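Local coordinates for protein pantothenate kinase (Coxiella burnetii, PDB 3TQC) that catalyses the ATP-dependent phosphorylation of pantothenate to 4'-phosphopantothenate, the first of five steps from pantothenate to coenzyme A, at residues Gly99-Gly104 / Ile245-Ser250; Leu33-Ser38 / Glu54-Tyr59; Asn165-Lys168 / Asn173-Ile176; Gly132-Asn137 / Lys147-Pro152. All coordinates share one frame; numbering follows the deposited sequence.

The four contacts illustrate how chemistry follows position in a P-loop kinase fold. Contact 1 is partly buried and works through a bound nucleotide: backbone amides from the loop after strand 93-99 and an arginine from helix 237-253 meet on the phosphates of ADP. Contact 2, also partly buried, joins a loop to helix 52-84 by a leucine and a water, about 30 Å, centre to centre, from contact 3. Contacts 3 and 4 are both buried, yet one is wholly aliphatic while the other adds a lysine-asparagine hydrogen bond. These two touch through Ile176 CG2 and Phe133 CE2, 4.1 Å apart, and loop 147-152 of contact 4 leads to helix 157-168 of contact 3.

Contact 1 of 4, residues Gly99-Gly104 / Ile245-Ser250; sequences GSVAVG and IDRVLS. With ADP (adenosine-5'-diphosphate), chain D.
Arg247 reaches from helix 237-253 to Ala102 and Val101. CB is directed at the opposing loop, and with CG anti to the backbone N (chi1 -166°) the aliphatic part runs beside the ribose of ADP: CB, CG and CD all pass ADP O3', with Arg247 CG the closest to ADP O3' at 3.8 Å. The chain then bends at chi3, and the guanidinium arrives among the phosphates. There Arg247 NH1 donates over 2.8 Å to ADP O3B, which lies at the edge of the guanidinium and in its plane, and makes a weak bond of 3.1 Å to ADP O2A. One nitrogen thus links the alpha and beta phosphates. Gly99-Gly104 makes up most of the P-loop (Walker A) sequence, which runs on to Lys105 and Ser106 between strand 93-99 and helix 105-116, and it approaches the same phosphate with backbone amides. Ala102 N bonds to ADP O3B at 2.9 Å, giving that oxygen two donors, while Gly104 N, at the N-cap of the helix, bonds to ADP O2B at 3.1 Å. Lys105, Ser106 and Thr107 also hydrogen-bond to ADP. Around the guanidinium, Ala102 CB covers one face, offset toward the rim and 3.9 Å above the plane. Val101 comes in across the arginine at about a right angle, its CG1 methyl 3.5 Å from Arg247 NH2.

Contact 2 of 4, residues Leu33-Ser38 / Glu54-Tyr59; sequences LTLTES and EVTEIY
The N-terminal helical region of the kinase, here the loop leading into helix 37-42 and the long helix 52-84, is joined where Leu35 leans on Val55 and Thr56. Leu35 does the reaching. Its CG stands beside the backbone N and anti to the carbonyl carbon (chi1 -74°), and the extended second torsion carries CD1 forward to the helix. This one methyl has two neighbours: Leu35 CD1 is 3.8 Å from Val55 CG1 and 3.5 Å from Thr56 OG1. The second methyl is a little more distant, with Leu35 CD2 4.1 Å from Val55 CG1. The leucine and valine side chains cross at about a right angle. The hydroxyl of Thr56 is turned back to its own helix, where it hydrogen-bonds to Leu52 O. Leu52 and Leu60 of the same helix, together with Leu115 of helix 105-116, also pack on Leu35. Beside this apolar patch a water donates to both backbones, 3.1 Å from Leu33 O and 2.5 Å from Thr56 O; the latter distance is short and its exact value doubtful. The loop thus contributes chiefly one leucine, which meets a valine methyl and a threonine oxygen already bonded within its helix. Such aliphatic contact fills space without fixing direction, whereas the water, if correctly placed, would add a directional link between two carbonyl oxygens, neither of which can donate.

Contact 3 of 4, residues Asn165-Lys168 / Asn173-Ile176; sequences NAIK and NVRI
Val174 packs against Ala166 and Ile167 where residues 165-168, near the C-terminal end of helix 157-168, lie over the beginning of strand 174-180, the middle strand of a three-stranded antiparallel sheet. The connection between them is short, so this is a local helix-to-strand contact within the P-loop kinase fold. Its tight part is built on a single methyl. Val174 CG2 sits 4.0 Å from Ala166 CB and 4.2 Å from Ile167 CG1, so one branch of the valine rests against two consecutive residues of the helix. The valine rotamer, with CG1 anti to the backbone N (chi1 177°), places CG2 rather than CG1 against the helix. Alanine meets the valine directly along its own CB; Ile167 CB points to the flank, and it is CG1 that comes round to the valine methyl. The group continues into the buried interior, where Val163 touches Val174 and Ile176, and Val194 of the adjoining strand touches Ile167 and Ile176.

The alternation of the strand separates this interior from the surface. Arg175, between the two aliphatic residues, is exposed, as is Asn173 just before the strand, and both take no part in the helix packing. Elsewhere on the helix, Asn165 packs on Pro15 and Lys168 on Arg319, both of the second subunit, and Lys168 also forms a salt bridge with Asp228. The exposed pair is linked by a weak bond from the guanidinium back to the main chain, Arg175 NH1 to Asn173 O at 3.2 Å.

Contact 4 of 4, residues Gly132-Asn137 / Lys147-Pro152; sequences GFLYSN and KRKGFP
Asn137 meets Lys149 because its first torsion (chi1 -74°) puts CG beside the backbone N, while the lysine, from an unstaggered first torsion (-141°), runs extended beyond CG to the amide oxygen. In this P-loop kinase fold Asn137 opens helix 137-142, and Lys149 lies in the loop that follows it, ahead of helix 157-168. Leu134 supplies the apolar half of the contact. Leu134 CD2 lies 3.9 Å from Gly150 N, over backbone rather than side chain, and Leu134 CD1 is 4.4 Å from Lys149 CG. Gly150 follows Lys149 within a type II turn from Arg148 to Phe151, closed by a bond of 3.0 Å from Phe151 N to Arg148 O; its positive phi suits glycine.

The buried lysine amine has further partners in Tyr179 OH and, through a cation-pi interaction, Tyr184. Asn137 ND2 in turn bonds to Tyr184 O, which should fix the rotation of the amide and keep its oxygen turned to the lysine. The two side chains cross at about a right angle, and Lys149 NZ donates over 2.6 Å to Asn137 OD1, in the carbonyl plane and on a lone pair, with a C=O...N angle of 132°.

Contact 1 of 4, residues Gly99-Gly104 / Ile245-Ser250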
# COMPACT_ATOMS: atom_id res chain seq x y z
N GLY B 99 2.53 10.01 -12.13
CA GLY B 99 3.55 10.43 -13.06
C GLY B 99 3.65 11.95 -13.05
O GLY B 99 2.80 12.63 -12.48
N SER B 100 4.71 12.46 -13.68
CA SER B 100 4.98 13.89 -13.76
C SER B 100 3.85 14.64 -14.42
O SER B 100 3.07 14.06 -15.17
CB SER B 100 6.24 14.13 -14.60
OG SER B 100 6.38 15.49 -14.96
N VAL B 101 3.81 15.94 -14.17
CA VAL B 101 3.03 16.83 -14.99
C VAL B 101 3.48 16.62 -16.45
O VAL B 101 4.68 16.55 -16.72
CB VAL B 101 3.25 18.32 -14.60
CG1 VAL B 101 2.47 19.28 -15.53
CG2 VAL B 101 2.90 18.57 -13.11
N ALA B 102 2.52 16.51 -17.36
CA ALA B 102 2.77 16.42 -18.81
C ALA B 102 3.36 15.10 -19.29
O ALA B 102 3.81 15.01 -20.43
CB ALA B 102 3.64 17.57 -19.27
N VAL B 103 3.36 14.07 -18.45
CA VAL B 103 3.91 12.79 -18.84
C VAL B 103 2.86 11.97 -19.60
O VAL B 103 3.18 11.03 -20.32
CB VAL B 103 4.44 12.02 -17.62
CG1 VAL B 103 3.31 11.37 -16.85
CG2 VAL B 103 5.46 10.97 -18.04
N GLY B 104 1.60 12.33 -19.42
CA GLY B 104 0.53 11.70 -20.18
C GLY B 104 -0.44 10.88 -19.36
O GLY B 104 -1.06 9.96 -19.88
N ILE B 245 6.51 21.89 -22.58
CA ILE B 245 6.66 23.14 -23.31
C ILE B 245 5.79 23.15 -24.55
O ILE B 245 5.16 24.15 -24.86
CB ILE B 245 8.14 23.45 -23.65
CG1 ILE B 245 8.92 23.77 -22.37
CG2 ILE B 245 8.24 24.64 -24.61
CD1 ILE B 245 10.42 23.70 -22.54
N ASP B 246 5.71 22.04 -25.26
CA ASP B 246 4.83 21.96 -26.42
C ASP B 246 3.37 22.12 -26.02
O ASP B 246 2.62 22.83 -26.68
CB ASP B 246 5.03 20.66 -27.19
CG ASP B 246 6.34 20.63 -27.95
OD1 ASP B 246 7.04 21.68 -27.99
OD2 ASP B 246 6.68 19.56 -28.52
N ARG B 247 2.95 21.47 -24.95
CA ARG B 247 1.55 21.58 -24.53
C ARG B 247 1.16 23.04 -24.23
O ARG B 247 0.09 23.49 -24.64
CB ARG B 247 1.27 20.69 -23.32
CG ARG B 247 -0.22 20.50 -23.05
CD ARG B 247 -0.44 19.57 -21.89
NE ARG B 247 0.06 20.12 -20.63
CZ ARG B 247 0.04 19.46 -19.47
NH1 ARG B 247 -0.45 18.22 -19.40
NH2 ARG B 247 0.51 20.03 -18.37
N VAL B 248 2.03 23.77 -23.53
CA VAL B 248 1.80 25.19 -23.26
C VAL B 248 1.83 26.00 -24.55
O VAL B 248 0.96 26.83 -24.78
CB VAL B 248 2.79 25.78 -22.23
CG1 VAL B 248 4.21 25.48 -22.62
CG2 VAL B 248 2.60 27.29 -22.07
N LEU B 249 2.83 25.76 -25.40
CA LEU B 249 2.87 26.42 -26.70
C LEU B 249 1.57 26.16 -27.47
O LEU B 249 0.99 27.07 -28.04
CB LEU B 249 4.08 25.98 -27.52
CG LEU B 249 5.28 26.94 -27.60
CD1 LEU B 249 5.50 27.78 -26.32
CD2 LEU B 249 6.55 26.16 -27.95
N SER B 250 1.12 24.91 -27.48
CA SER B 250 -0.13 24.56 -28.16
C SER B 250 -1.34 25.36 -27.66
O SER B 250 -2.13 25.86 -28.47
CB SER B 250 -0.42 23.07 -28.00
OG SER B 250 -1.80 22.83 -28.20
PB ADP D . -0.72 14.74 -17.78
O1B ADP D . -2.16 14.36 -17.69
O2B ADP D . 0.20 13.77 -17.09
O3B ADP D . -0.41 16.18 -17.44
PA ADP D . -1.36 14.63 -20.54
O1A ADP D . -2.08 13.30 -20.46
O2A ADP D . -2.11 15.92 -20.59
O3A ADP D . -0.30 14.70 -19.33
O5' ADP D . -0.41 14.60 -21.81
C5' ADP D . 0.71 15.47 -21.91
C4' ADP D . 0.93 15.83 -23.37
O4' ADP D . 1.44 14.71 -24.08
C3' ADP D . -0.35 16.22 -24.07
O3' ADP D . -0.06 17.26 -25.01
C2' ADP D . -0.82 14.97 -24.77
O2' ADP D . -1.49 15.27 -25.98
C1' ADP D . 0.48 14.24 -25.03
N9 ADP D . 0.39 12.77 -24.90
C8 ADP D . 0.12 12.11 -23.77
N7 ADP D . 0.14 10.77 -23.98
C5 ADP D . 0.43 10.59 -25.27
C6 ADP D . 0.61 9.41 -26.11
N6 ADP D . 0.45 8.18 -25.56
N1 ADP D . 0.91 9.62 -27.40
C2 ADP D . 1.06 10.86 -27.93
N3 ADP D . 0.91 11.98 -27.20
C4 ADP D . 0.60 11.90 -25.88

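Contact 2 of 4, residues Leu33-Ser38 / Glu54-Tyr59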
# COMPACT_ATOMS: atom_id res chain seq x y z
N LEU B 33 -7.34 -10.02 -29.26
CA LEU B 33 -7.53 -8.64 -28.80
C LEU B 33 -7.49 -7.68 -29.98
O LEU B 33 -6.42 -7.20 -30.40
CB LEU B 33 -6.49 -8.25 -27.75
CG LEU B 33 -6.82 -8.65 -26.32
CD1 LEU B 33 -7.97 -7.83 -25.80
CD2 LEU B 33 -7.17 -10.11 -26.20
N THR B 34 -8.68 -7.40 -30.50
CA THR B 34 -8.85 -6.55 -31.67
C THR B 34 -9.77 -5.40 -31.30
O THR B 34 -10.82 -5.62 -30.68
CB THR B 34 -9.43 -7.36 -32.84
OG1 THR B 34 -9.54 -6.52 -34.00
CG2 THR B 34 -10.80 -7.96 -32.49
N LEU B 35 -9.38 -4.18 -31.64
CA LEU B 35 -10.23 -3.02 -31.40
C LEU B 35 -11.51 -3.16 -32.20
O LEU B 35 -11.49 -3.55 -33.36
CB LEU B 35 -9.54 -1.71 -31.75
CG LEU B 35 -8.46 -1.23 -30.80
CD1 LEU B 35 -7.96 0.10 -31.32
CD2 LEU B 35 -8.94 -1.10 -29.35
N THR B 36 -12.61 -2.84 -31.55
CA THR B 36 -13.92 -2.92 -32.17
C THR B 36 -14.37 -1.51 -32.56
O THR B 36 -13.77 -0.52 -32.13
CB THR B 36 -14.96 -3.48 -31.19
OG1 THR B 36 -16.25 -3.50 -31.82
CG2 THR B 36 -15.05 -2.62 -29.97
N GLU B 37 -15.43 -1.44 -33.34
CA GLU B 37 -16.03 -0.16 -33.67
C GLU B 37 -16.47 0.58 -32.40
O GLU B 37 -16.29 1.78 -32.30
CB GLU B 37 -17.22 -0.34 -34.61
CG GLU B 37 -17.68 0.96 -35.26
CD GLU B 37 -18.93 0.78 -36.11
OE1 GLU B 37 -19.45 -0.36 -36.18
OE2 GLU B 37 -19.39 1.79 -36.70
N SER B 38 -17.02 -0.15 -31.43
CA SER B 38 -17.38 0.44 -30.14
C SER B 38 -16.18 1.05 -29.43
O SER B 38 -16.28 2.15 -28.89
CB SER B 38 -18.06 -0.59 -29.23
OG SER B 38 -18.25 -0.06 -27.93
N GLU B 54 -0.38 2.34 -31.22
CA GLU B 54 -0.02 2.36 -29.81
C GLU B 54 -1.18 1.87 -28.94
O GLU B 54 -0.95 1.13 -27.98
CB GLU B 54 0.41 3.78 -29.41
CG GLU B 54 0.90 3.95 -27.99
CD GLU B 54 2.29 3.39 -27.73
OE1 GLU B 54 2.94 2.87 -28.65
OE2 GLU B 54 2.73 3.46 -26.57
N VAL B 55 -2.40 2.28 -29.27
CA VAL B 55 -3.59 1.80 -28.57
C VAL B 55 -3.73 0.30 -28.74
O VAL B 55 -4.00 -0.42 -27.76
CB VAL B 55 -4.89 2.42 -29.11
CG1 VAL B 55 -6.09 1.74 -28.46
CG2 VAL B 55 -4.94 3.91 -28.85
N THR B 56 -3.58 -0.18 -29.97
CA THR B 56 -3.76 -1.59 -30.23
C THR B 56 -2.68 -2.43 -29.56
O THR B 56 -2.98 -3.46 -28.97
CB THR B 56 -3.78 -1.91 -31.74
OG1 THR B 56 -4.81 -1.14 -32.38
CG2 THR B 56 -4.06 -3.39 -31.96
N GLU B 57 -1.43 -1.98 -29.64
CA GLU B 57 -0.29 -2.79 -29.24
C GLU B 57 -0.02 -2.70 -27.75
O GLU B 57 0.37 -3.68 -27.15
CB GLU B 57 0.97 -2.42 -30.04
CG GLU B 57 0.98 -2.89 -31.50
CD GLU B 57 2.23 -2.43 -32.27
OE1 GLU B 57 3.15 -1.85 -31.64
OE2 GLU B 57 2.30 -2.63 -33.50
N ILE B 58 -0.26 -1.54 -27.14
CA ILE B 58 0.05 -1.35 -25.72
C ILE B 58 -1.19 -1.29 -24.85
O ILE B 58 -1.36 -2.11 -23.96
CB ILE B 58 0.88 -0.08 -25.49
CG1 ILE B 58 2.17 -0.10 -26.32
CG2 ILE B 58 1.23 0.06 -24.03
CD1 ILE B 58 3.17 -1.12 -25.84
N TYR B 59 -2.08 -0.33 -25.11
CA TYR B 59 -3.19 -0.05 -24.18
C TYR B 59 -4.29 -1.09 -24.16
O TYR B 59 -4.87 -1.37 -23.11
CB TYR B 59 -3.72 1.36 -24.41
CG TYR B 59 -2.62 2.34 -24.10
CD1 TYR B 59 -2.27 2.60 -22.80
CD2 TYR B 59 -1.87 2.93 -25.12
CE1 TYR B 59 -1.24 3.45 -22.49
CE2 TYR B 59 -0.84 3.79 -24.81
CZ TYR B 59 -0.53 4.04 -23.49
OH TYR B 59 0.49 4.89 -23.16
O HOH W 1 -3.84 -5.76 -29.52

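Contact 3 of 4, residues Asn165-Lys168 / Asn173-Ile176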
# COMPACT_ATOMS: atom_id res chain seq x y z
N ASN B 165 -12.38 7.23 0.56
CA ASN B 165 -12.98 6.47 1.64
C ASN B 165 -14.44 6.19 1.34
O ASN B 165 -14.90 5.09 1.50
CB ASN B 165 -12.86 7.23 2.97
CG ASN B 165 -13.41 6.46 4.14
OD1 ASN B 165 -12.91 5.39 4.47
ND2 ASN B 165 -14.46 6.99 4.77
N ALA B 166 -15.15 7.21 0.89
CA ALA B 166 -16.56 7.05 0.60
C ALA B 166 -16.77 6.02 -0.52
O ALA B 166 -17.67 5.18 -0.46
CB ALA B 166 -17.17 8.37 0.23
N ILE B 167 -15.92 6.07 -1.54
CA ILE B 167 -16.06 5.14 -2.65
C ILE B 167 -15.82 3.72 -2.16
O ILE B 167 -16.57 2.81 -2.48
CB ILE B 167 -15.16 5.52 -3.83
CG1 ILE B 167 -15.67 6.83 -4.45
CG2 ILE B 167 -15.16 4.43 -4.90
CD1 ILE B 167 -14.74 7.42 -5.48
N LYS B 168 -14.79 3.55 -1.34
CA LYS B 168 -14.39 2.25 -0.85
C LYS B 168 -15.25 1.79 0.30
O LYS B 168 -15.06 0.69 0.82
CB LYS B 168 -12.91 2.26 -0.45
CG LYS B 168 -11.96 2.09 -1.65
CD LYS B 168 -12.16 0.74 -2.33
CE LYS B 168 -10.94 0.32 -3.12
NZ LYS B 168 -11.14 -0.99 -3.76
N ASN B 173 -23.28 7.93 -5.33
CA ASN B 173 -23.29 9.32 -5.81
C ASN B 173 -22.28 10.22 -5.10
O ASN B 173 -22.64 11.21 -4.50
CB ASN B 173 -24.70 9.90 -5.70
CG ASN B 173 -25.71 9.15 -6.56
OD1 ASN B 173 -26.88 9.05 -6.20
ND2 ASN B 173 -25.25 8.63 -7.69
N VAL B 174 -21.01 9.87 -5.18
CA VAL B 174 -19.98 10.67 -4.55
C VAL B 174 -19.62 11.82 -5.48
O VAL B 174 -19.43 11.63 -6.69
CB VAL B 174 -18.76 9.85 -4.21
CG1 VAL B 174 -17.65 10.74 -3.61
CG2 VAL B 174 -19.17 8.76 -3.25
N ARG B 175 -19.57 13.01 -4.90
CA ARG B 175 -19.35 14.22 -5.65
C ARG B 175 -17.85 14.52 -5.76
O ARG B 175 -17.15 14.54 -4.76
CB ARG B 175 -20.14 15.36 -5.00
CG ARG B 175 -21.64 15.14 -5.18
CD ARG B 175 -22.48 15.87 -4.15
NE ARG B 175 -23.86 16.07 -4.61
CZ ARG B 175 -24.77 15.10 -4.79
NH1 ARG B 175 -24.48 13.82 -4.56
NH2 ARG B 175 -25.98 15.43 -5.20
N ILE B 176 -17.36 14.72 -6.97
CA ILE B 176 -15.94 14.95 -7.19
C ILE B 176 -15.78 16.37 -7.68
O ILE B 176 -16.39 16.73 -8.66
CB ILE B 176 -15.37 14.02 -8.28
CG1 ILE B 176 -15.66 12.54 -7.97
CG2 ILE B 176 -13.86 14.30 -8.48
CD1 ILE B 176 -15.05 12.03 -6.67

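Contact 4 of 4, residues Gly132-Asn137 / Lys147-Pro152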
# COMPACT_ATOMS: atom_id res chain seq x y z
N GLY B 132 -8.78 18.06 -9.11
CA GLY B 132 -9.98 18.55 -8.52
C GLY B 132 -9.89 18.81 -7.03
O GLY B 132 -10.71 19.54 -6.49
N PHE B 133 -8.90 18.22 -6.38
CA PHE B 133 -8.71 18.40 -4.95
C PHE B 133 -7.60 19.40 -4.63
O PHE B 133 -7.20 19.53 -3.48
CB PHE B 133 -8.45 17.04 -4.30
CG PHE B 133 -9.59 16.08 -4.50
CD1 PHE B 133 -10.61 15.98 -3.55
CD2 PHE B 133 -9.66 15.30 -5.66
CE1 PHE B 133 -11.67 15.09 -3.74
CE2 PHE B 133 -10.73 14.41 -5.85
CZ PHE B 133 -11.73 14.31 -4.88
N LEU B 134 -7.13 20.13 -5.64
CA LEU B 134 -6.28 21.28 -5.41
C LEU B 134 -7.08 22.33 -4.66
O LEU B 134 -8.29 22.44 -4.87
CB LEU B 134 -5.79 21.88 -6.73
CG LEU B 134 -4.73 21.07 -7.46
CD1 LEU B 134 -4.54 21.60 -8.89
CD2 LEU B 134 -3.41 21.10 -6.68
N TYR B 135 -6.41 23.09 -3.79
CA TYR B 135 -7.01 24.28 -3.20
C TYR B 135 -7.21 25.31 -4.31
O TYR B 135 -6.43 25.35 -5.27
CB TYR B 135 -6.12 24.87 -2.10
CG TYR B 135 -5.99 24.04 -0.82
CD1 TYR B 135 -7.11 23.71 -0.06
CD2 TYR B 135 -4.75 23.60 -0.37
CE1 TYR B 135 -6.99 22.96 1.11
CE2 TYR B 135 -4.62 22.85 0.80
CZ TYR B 135 -5.74 22.54 1.54
OH TYR B 135 -5.60 21.81 2.70
N SER B 136 -8.24 26.13 -4.19
CA SER B 136 -8.47 27.20 -5.14
C SER B 136 -7.30 28.16 -5.17
O SER B 136 -6.50 28.21 -4.22
CB SER B 136 -9.72 27.98 -4.75
OG SER B 136 -9.52 28.54 -3.47
N ASN B 137 -7.20 28.93 -6.24
CA ASN B 137 -6.14 29.94 -6.35
C ASN B 137 -6.17 30.92 -5.18
O ASN B 137 -5.13 31.25 -4.62
CB ASN B 137 -6.23 30.69 -7.69
CG ASN B 137 -5.76 29.86 -8.87
OD1 ASN B 137 -5.18 28.79 -8.71
ND2 ASN B 137 -6.03 30.35 -10.08
N LYS B 147 3.02 29.24 -6.41
CA LYS B 147 4.19 28.72 -7.14
C LYS B 147 4.39 27.23 -6.84
O LYS B 147 5.34 26.62 -7.34
CB LYS B 147 5.44 29.54 -6.78
CG LYS B 147 6.17 30.19 -7.98
CD LYS B 147 5.29 31.20 -8.75
CE LYS B 147 5.85 31.52 -10.17
NZ LYS B 147 7.30 31.91 -10.25
N ARG B 148 3.48 26.66 -6.06
CA ARG B 148 3.62 25.30 -5.56
C ARG B 148 2.38 24.45 -5.89
O ARG B 148 2.06 23.50 -5.20
CB ARG B 148 3.82 25.36 -4.05
CG ARG B 148 5.01 26.24 -3.61
CD ARG B 148 6.35 25.50 -3.70
NE ARG B 148 6.44 24.42 -2.72
CZ ARG B 148 7.57 23.78 -2.39
NH1 ARG B 148 8.73 24.10 -2.95
NH2 ARG B 148 7.52 22.82 -1.48
N LYS B 149 1.69 24.81 -6.97
CA LYS B 149 0.49 24.11 -7.39
C LYS B 149 0.96 22.75 -7.85
O LYS B 149 1.89 22.67 -8.63
CB LYS B 149 -0.18 24.87 -8.53
CG LYS B 149 -1.69 24.91 -8.48
CD LYS B 149 -2.22 25.94 -9.46
CE LYS B 149 -3.70 26.16 -9.31
NZ LYS B 149 -4.27 26.99 -10.41
N GLY B 150 0.35 21.69 -7.33
CA GLY B 150 0.77 20.34 -7.64
C GLY B 150 1.67 19.72 -6.57
O GLY B 150 1.82 18.50 -6.51
N PHE B 151 2.29 20.57 -5.75
CA PHE B 151 3.06 20.10 -4.60
C PHE B 151 2.07 19.64 -3.54
O PHE B 151 0.91 20.04 -3.55
CB PHE B 151 3.97 21.21 -4.06
CG PHE B 151 5.18 21.50 -4.92
CD1 PHE B 151 6.45 21.17 -4.47
CD2 PHE B 151 5.04 22.11 -6.16
CE1 PHE B 151 7.56 21.43 -5.26
CE2 PHE B 151 6.15 22.38 -6.94
CZ PHE B 151 7.41 22.04 -6.49
N PRO B 152 2.51 18.79 -2.61
CA PRO B 152 1.51 18.18 -1.68
C PRO B 152 0.70 19.22 -0.89
O PRO B 152 -0.48 19.01 -0.66
CB PRO B 152 2.35 17.34 -0.72
CG PRO B 152 3.69 17.14 -1.44
CD PRO B 152 3.88 18.29 -2.38